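Local structure of beta-glycosidase (6T2R) at residues D56-Q61 with D233-S239; R71-L77 with V251-D256; G118-A122 with G242-P246. The protein probably cleaves mucin O-glycans as an endo-acting beta-galactosidase of glycoside hydrolase family 16. All blocks are in the same frame, centred on the assembly; numbering follows the deposited sequence.

Overall arrangement
Contact 2 is a pairing of two beta strands. Its Leu75, Leu77, Met253 and Val255 are buried, while Arg71 and Glu252 form a polar, partly exposed rim. Contacts 1 and 3 join loops instead. Contact 1 is partly buried, and contact 3 lies at the surface. Both use the long connection between strands 228-233 and 251-263, which runs into the strand used by contact 2. Met234 of contact 1 packs on Met253 of contact 2, and Gly237 of contact 1 probably hydrogen-bonds Gly121 of contact 3. The chemistry differs: regular backbone bonds and a salt bridge in contact 2, side-chain amides and carboxylates in contact 1, one backbone bond and lysine methylenes in contact 3.

Contact 1: residues D56-Q61 with D233-S239; sequences DWQNTQ and DMQLGGS
Trp57 meets Gln235 through CB and CE3, and the CE3/CZ3 edge of its indole meets Asp233. From CB outward the partners change. Trp57 CB lies 3.5 Å from Gln235 NE2. CG and CD2 are further from the same nitrogen. At CE3 the two partners come together: Asp233 OD2 is 3.4 Å from Trp57 CE3, near the ring plane. CZ3 is the next ring atom close to that oxygen. Trp57 CG sits between the backbone N and the carbonyl carbon (chi1 81°), with CE3 beside Gln235 NE2 and Asp233 OD2. Gln58 CB covers one ring face from within the segment. The ring also makes an edge-to-face contact with Trp127, whose NE1 bonds Asp233 OD1.

Gln61 ties the backbones together. Its chain bends at chi2 and brings NE2 between two carbonyls. Gln61 NE2 bonds Trp57 O at 3.1 Å, almost straight (168°), and bonds Met234 O across the contact at 3.0 Å. Both amide protons are thereby used, which fixes the rotation of the amide.

Water 1 extends the link. It accepts from Leu236 N and lies within hydrogen-bonding distance of Trp57 O. It is 2.6 Å from Thr60 OG1, which also bonds Thr94. At the far end, Asp56 OD2 takes Ser239 N at 3.0 Å on its syn side, 31° out of the carboxylate plane. The bond from Ser239 OG is weak. Asp56 OD2 comes within 3.2 Å of Gly238 CA, where no side chain intervenes.

The contact joins the loop after strand 48-49 to the end of strand 228-233 and the loop that follows, in the beta-jelly-roll sandwich. The cluster of Trp57, Trp123 and Trp127 is consistent with the aromatic-lined clefts of family 16.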
# COMPACT_ATOMS: atom_id res chain seq x y z
N ASP A 56 11.64 7.95 -6.14
CA ASP A 56 11.67 8.66 -4.82
C ASP A 56 11.24 7.71 -3.69
O ASP A 56 11.75 7.86 -2.55
CB ASP A 56 10.72 9.87 -4.76
CG ASP A 56 11.28 11.15 -5.34
OD1 ASP A 56 12.37 11.09 -5.94
OD2 ASP A 56 10.63 12.21 -5.21
N TRP A 57 10.31 6.80 -3.97
CA TRP A 57 9.73 5.91 -2.94
C TRP A 57 10.75 4.83 -2.61
O TRP A 57 10.76 4.40 -1.45
CB TRP A 57 8.39 5.33 -3.39
CG TRP A 57 8.50 4.16 -4.31
CD1 TRP A 57 8.48 4.16 -5.67
CD2 TRP A 57 8.63 2.79 -3.92
NE1 TRP A 57 8.56 2.89 -6.16
CE2 TRP A 57 8.64 2.02 -5.11
CE3 TRP A 57 8.69 2.12 -2.69
CZ2 TRP A 57 8.74 0.64 -5.10
CZ3 TRP A 57 8.81 0.75 -2.69
CH2 TRP A 57 8.80 0.02 -3.88
N GLN A 58 11.52 4.40 -3.60
CA GLN A 58 12.36 3.17 -3.50
C GLN A 58 13.83 3.52 -3.22
O GLN A 58 14.62 2.57 -3.02
CB GLN A 58 12.20 2.36 -4.77
CG GLN A 58 12.30 0.87 -4.50
CD GLN A 58 12.24 0.10 -5.78
OE1 GLN A 58 12.02 0.69 -6.83
NE2 GLN A 58 12.43 -1.21 -5.69
N ASN A 59 14.16 4.82 -3.25
CA ASN A 59 15.44 5.45 -2.87
C ASN A 59 16.14 4.86 -1.65
O ASN A 59 17.38 4.92 -1.60
CB ASN A 59 15.21 6.84 -2.28
CG ASN A 59 15.51 7.81 -3.35
OD1 ASN A 59 15.95 7.33 -4.37
ND2 ASN A 59 15.29 9.08 -3.15
N THR A 60 15.37 4.58 -0.62
CA THR A 60 15.88 4.35 0.75
C THR A 60 15.74 2.88 1.13
O THR A 60 16.16 2.52 2.27
CB THR A 60 15.08 5.27 1.68
OG1 THR A 60 13.69 4.99 1.47
CG2 THR A 60 15.40 6.73 1.42
N GLN A 61 15.10 2.09 0.25
CA GLN A 61 14.64 0.72 0.59
C GLN A 61 15.90 -0.08 0.87
O GLN A 61 16.91 0.20 0.19
CB GLN A 61 13.77 0.14 -0.52
CG GLN A 61 12.48 0.94 -0.71
CD GLN A 61 11.50 0.95 0.46
OE1 GLN A 61 11.38 -0.03 1.20
NE2 GLN A 61 10.79 2.06 0.62
N ASP A 233 5.41 -0.16 3.17
CA ASP A 233 6.82 0.26 3.28
C ASP A 233 6.90 1.68 3.79
O ASP A 233 6.09 2.53 3.38
CB ASP A 233 7.55 0.10 1.93
CG ASP A 233 7.05 1.06 0.85
OD1 ASP A 233 5.95 0.82 0.31
OD2 ASP A 233 7.74 2.07 0.62
N MET A 234 7.85 1.88 4.70
CA MET A 234 8.30 3.20 5.16
C MET A 234 9.06 3.84 4.00
O MET A 234 9.69 3.11 3.18
CB MET A 234 9.19 3.07 6.40
CG MET A 234 9.68 4.40 6.97
SD MET A 234 8.39 5.60 7.26
CE MET A 234 7.50 4.86 8.63
N GLN A 235 8.95 5.16 3.94
CA GLN A 235 9.50 6.00 2.87
C GLN A 235 9.96 7.28 3.56
O GLN A 235 9.26 7.76 4.51
CB GLN A 235 8.43 6.22 1.79
CG GLN A 235 8.05 4.95 1.05
CD GLN A 235 6.94 5.07 0.03
OE1 GLN A 235 6.28 6.09 -0.12
NE2 GLN A 235 6.69 3.97 -0.62
N LEU A 236 11.10 7.81 3.10
CA LEU A 236 11.68 9.07 3.64
C LEU A 236 12.17 9.97 2.49
O LEU A 236 13.01 9.49 1.69
CB LEU A 236 12.83 8.72 4.59
CG LEU A 236 12.43 8.25 5.99
CD1 LEU A 236 13.66 7.78 6.77
CD2 LEU A 236 11.68 9.35 6.75
N GLY A 237 11.63 11.18 2.40
CA GLY A 237 12.03 12.21 1.42
C GLY A 237 11.50 12.00 0.01
O GLY A 237 11.07 10.87 -0.36
N GLY A 238 11.57 13.06 -0.78
CA GLY A 238 11.12 13.13 -2.18
C GLY A 238 10.48 14.48 -2.44
O GLY A 238 10.34 15.29 -1.49
N SER A 239 10.10 14.75 -3.69
CA SER A 239 9.66 16.10 -4.08
C SER A 239 8.30 16.34 -3.44
O SER A 239 8.06 17.47 -3.04
CB SER A 239 9.63 16.27 -5.59
OG SER A 239 9.30 15.05 -6.22
O HOH W 1 12.00 6.67 0.51

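Contact 2: residues R71-L77 with V251-D256; sequences RNGLLIL and VEMEVD
Leu75 and Val255 form a hydrogen-bonded pair of an antiparallel sheet. The strand directions are 156° apart and the axes come within 4.6 Å. Leu75 N bonds Val255 O at 2.9 Å, and Val255 N bonds Leu75 O at 2.8 Å. Leu77 and Met253 repeat the pair of hydrogen bonds, with Ile76 and Glu254 as the non-hydrogen-bonded pair between them. A type I' turn, Arg71 to Leu74, joins strand 68-71 to strand 74-81 in a tight hairpin.

Leu75, Leu77, Met253 and Val255 share one face. Leu77 CB touches Met253 CG at 3.8 Å. Ile76 and Glu254 lie side by side on the other. Here Arg71, bent at chi3 (81°), grips Glu252 end-on. Arg71 NH2 meets Glu252 OE2 at 2.7 Å and Arg71 NH1 meets Glu252 OE1 at 3.2 Å, each on a syn lone pair. The Arg71 guanidinium and Glu252 carboxylate planes are 13° apart. Ile76 CD1 lies 3.7 Å above the guanidinium plane of Arg71.

Water 2 links Arg71 NH2 to Glu254 OE1, while Glu254 OE2 binds Arg115 and His117. Arg71 also has a salt bridge to Glu69. The first face of this strand pair is thus apolar, and the clustered carboxylates opposite are probably balanced by arginines.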
# COMPACT_ATOMS: atom_id res chain seq x y z
N ARG A 71 7.32 -7.20 16.95
CA ARG A 71 7.19 -6.74 18.34
C ARG A 71 5.73 -6.89 18.77
O ARG A 71 4.85 -6.20 18.20
CB ARG A 71 7.65 -5.29 18.42
CG ARG A 71 7.48 -4.71 19.81
CD ARG A 71 8.30 -3.45 19.93
NE ARG A 71 7.60 -2.34 19.34
CZ ARG A 71 8.12 -1.38 18.59
NH1 ARG A 71 9.40 -1.36 18.25
NH2 ARG A 71 7.32 -0.44 18.16
N ASN A 72 5.47 -7.76 19.73
CA ASN A 72 4.15 -7.75 20.42
C ASN A 72 3.08 -8.25 19.43
O ASN A 72 2.01 -7.68 19.45
CB ASN A 72 3.86 -6.31 20.91
CG ASN A 72 2.82 -6.20 22.00
OD1 ASN A 72 2.34 -7.21 22.53
ND2 ASN A 72 2.50 -4.98 22.38
N GLY A 73 3.43 -9.15 18.51
CA GLY A 73 2.57 -9.58 17.38
C GLY A 73 2.28 -8.48 16.36
O GLY A 73 1.33 -8.66 15.59
N LEU A 74 3.09 -7.41 16.31
CA LEU A 74 3.06 -6.32 15.30
C LEU A 74 4.28 -6.38 14.37
O LEU A 74 5.43 -6.52 14.86
CB LEU A 74 3.09 -4.96 16.01
CG LEU A 74 1.89 -4.62 16.88
CD1 LEU A 74 2.02 -3.20 17.38
CD2 LEU A 74 0.58 -4.82 16.12
N LEU A 75 4.07 -6.14 13.08
CA LEU A 75 5.20 -5.86 12.17
C LEU A 75 5.63 -4.40 12.34
O LEU A 75 4.78 -3.56 12.43
CB LEU A 75 4.77 -6.15 10.72
CG LEU A 75 5.72 -5.57 9.66
CD1 LEU A 75 7.02 -6.38 9.66
CD2 LEU A 75 5.05 -5.56 8.28
N ILE A 76 6.93 -4.11 12.37
CA ILE A 76 7.50 -2.74 12.54
C ILE A 76 8.42 -2.48 11.38
O ILE A 76 9.33 -3.28 11.16
CB ILE A 76 8.29 -2.60 13.85
CG1 ILE A 76 7.54 -3.23 15.02
CG2 ILE A 76 8.65 -1.15 14.11
CD1 ILE A 76 6.26 -2.52 15.32
N LEU A 77 8.17 -1.42 10.63
CA LEU A 77 9.04 -1.02 9.51
C LEU A 77 9.54 0.36 9.85
O LEU A 77 8.67 1.13 10.31
CB LEU A 77 8.22 -1.02 8.23
CG LEU A 77 7.73 -2.40 7.78
CD1 LEU A 77 6.72 -2.26 6.64
CD2 LEU A 77 8.90 -3.27 7.36
N VAL A 251 11.95 6.61 12.88
CA VAL A 251 10.47 6.63 12.82
C VAL A 251 9.99 5.23 12.44
O VAL A 251 10.73 4.52 11.70
CB VAL A 251 9.99 7.73 11.87
CG1 VAL A 251 10.25 7.37 10.42
CG2 VAL A 251 8.52 8.04 12.12
N GLU A 252 8.84 4.84 12.98
CA GLU A 252 8.23 3.52 12.68
C GLU A 252 6.80 3.67 12.15
O GLU A 252 6.17 4.71 12.37
CB GLU A 252 8.05 2.63 13.91
CG GLU A 252 9.02 2.88 15.01
CD GLU A 252 8.83 1.87 16.11
OE1 GLU A 252 9.83 1.27 16.50
OE2 GLU A 252 7.68 1.61 16.48
N MET A 253 6.36 2.64 11.43
CA MET A 253 4.94 2.33 11.20
C MET A 253 4.77 0.94 11.77
O MET A 253 5.72 0.15 11.66
CB MET A 253 4.53 2.35 9.73
CG MET A 253 5.38 1.46 8.84
SD MET A 253 4.92 1.52 7.07
CE MET A 253 3.13 1.68 7.24
N GLU A 254 3.65 0.71 12.44
CA GLU A 254 3.32 -0.59 13.08
C GLU A 254 2.13 -1.17 12.33
O GLU A 254 1.12 -0.45 12.16
CB GLU A 254 2.94 -0.40 14.55
CG GLU A 254 3.77 0.67 15.23
CD GLU A 254 3.31 1.00 16.62
OE1 GLU A 254 3.31 0.08 17.46
OE2 GLU A 254 2.99 2.20 16.86
N VAL A 255 2.25 -2.42 11.95
CA VAL A 255 1.18 -3.12 11.21
C VAL A 255 0.68 -4.29 12.04
O VAL A 255 1.44 -5.26 12.27
CB VAL A 255 1.68 -3.54 9.82
CG1 VAL A 255 0.54 -4.03 8.96
CG2 VAL A 255 2.44 -2.40 9.15
N ASP A 256 -0.58 -4.19 12.43
CA ASP A 256 -1.33 -5.22 13.19
C ASP A 256 -1.67 -6.38 12.26
O ASP A 256 -1.43 -7.55 12.68
CB ASP A 256 -2.56 -4.57 13.81
CG ASP A 256 -3.27 -5.40 14.85
OD1 ASP A 256 -2.71 -6.44 15.26
OD2 ASP A 256 -4.37 -5.00 15.23
O HOH W 2 5.09 -1.06 19.33

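Contact 3: residues G118-A122 with G242-P246; sequences GAKGA and GTVDP
Lys120 and Gly121 meet Thr243, Val244 and Asp245 in a surface contact between two loops. It consists of one backbone hydrogen bond and the methylenes of Lys120 packed on the other loop. One loop joins strands 108-116 and 125-130. The other joins strands 228-233 and 251-263.

A type II turn from Ala119 to Ala122 presents the first loop and is closed by Ala122 N to Ala119 O. Gly121 takes its third position with a positive phi (95°). Gly121 CA lies 3.9 Å from Val244 CA, so the main chains touch directly. The hydrogen bond across runs from Asp245 N to Lys120 O, 3.1 Å long. It is fairly straight at the hydrogen, but the donor stands 53° out of the carbonyl plane. Lys120 O also receives a CA-H...O contact from Val244 CA at 3.4 Å. Val244 CG1 lies near it too, and CG2 near Gly121 CA.

The Lys120 chain runs alongside Thr243. With CG anti to the backbone N (chi1 -165°), Lys120 CG lies 3.6 Å from Thr243 O. Lys120 CD meets Asp245 CB at 3.7 Å. Beyond the two segments, Lys120 N bonds Asp248, Gly121 N bonds Asn151, and Asp245 OD1 bonds Ala247 N.

The side-chain polar atom of the other segment nearest to Lys120 NZ is Thr243 OG1 at 4.0 Å, and the Asp245 carboxylate is further off. The lysine therefore covers the other loop with its methylenes, and the polar grip across the contact belongs to the main chain.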
# COMPACT_ATOMS: atom_id res chain seq x y z
N GLY A 118 4.27 10.61 13.29
CA GLY A 118 4.72 11.85 12.63
C GLY A 118 6.24 11.94 12.59
O GLY A 118 6.88 11.57 13.55
N ALA A 119 6.77 12.42 11.47
CA ALA A 119 8.19 12.73 11.21
C ALA A 119 8.26 13.55 9.92
O ALA A 119 7.62 13.16 8.94
CB ALA A 119 9.00 11.46 11.07
N LYS A 120 8.98 14.66 9.94
CA LYS A 120 9.17 15.53 8.76
C LYS A 120 9.96 14.73 7.72
O LYS A 120 11.08 14.24 8.05
CB LYS A 120 9.87 16.82 9.15
CG LYS A 120 9.78 17.92 8.11
CD LYS A 120 10.92 18.92 8.17
CE LYS A 120 10.53 20.34 7.82
NZ LYS A 120 9.82 20.40 6.51
N GLY A 121 9.36 14.55 6.54
CA GLY A 121 9.96 13.80 5.42
C GLY A 121 9.53 12.36 5.35
O GLY A 121 9.87 11.69 4.37
N ALA A 122 8.76 11.89 6.33
CA ALA A 122 8.20 10.51 6.27
C ALA A 122 6.89 10.49 5.44
O ALA A 122 6.07 11.45 5.53
CB ALA A 122 8.03 9.98 7.68
N GLY A 242 8.72 16.55 0.82
CA GLY A 242 9.61 17.65 1.23
C GLY A 242 10.81 17.08 1.95
O GLY A 242 11.05 15.83 1.86
N THR A 243 11.56 17.92 2.64
CA THR A 243 12.88 17.52 3.20
C THR A 243 12.66 16.69 4.46
O THR A 243 11.70 16.92 5.19
CB THR A 243 13.78 18.73 3.48
OG1 THR A 243 13.04 19.64 4.30
CG2 THR A 243 14.27 19.43 2.23
N VAL A 244 13.57 15.78 4.72
CA VAL A 244 13.62 15.02 6.00
C VAL A 244 14.28 15.86 7.10
O VAL A 244 15.34 16.43 6.85
CB VAL A 244 14.39 13.70 5.81
CG1 VAL A 244 14.42 12.91 7.10
CG2 VAL A 244 13.85 12.87 4.64
N ASP A 245 13.71 15.84 8.31
CA ASP A 245 14.35 16.34 9.55
C ASP A 245 14.89 15.16 10.36
O ASP A 245 14.14 14.46 11.04
CB ASP A 245 13.39 17.17 10.38
CG ASP A 245 14.05 17.76 11.61
OD1 ASP A 245 15.26 17.50 11.83
OD2 ASP A 245 13.34 18.42 12.34
N PRO A 246 16.22 14.93 10.35
CA PRO A 246 16.78 13.72 10.94
C PRO A 246 16.45 13.69 12.43
O PRO A 246 16.41 12.63 12.97
CB PRO A 246 18.29 13.84 10.69
CG PRO A 246 18.53 15.32 10.49
CD PRO A 246 17.25 15.84 9.85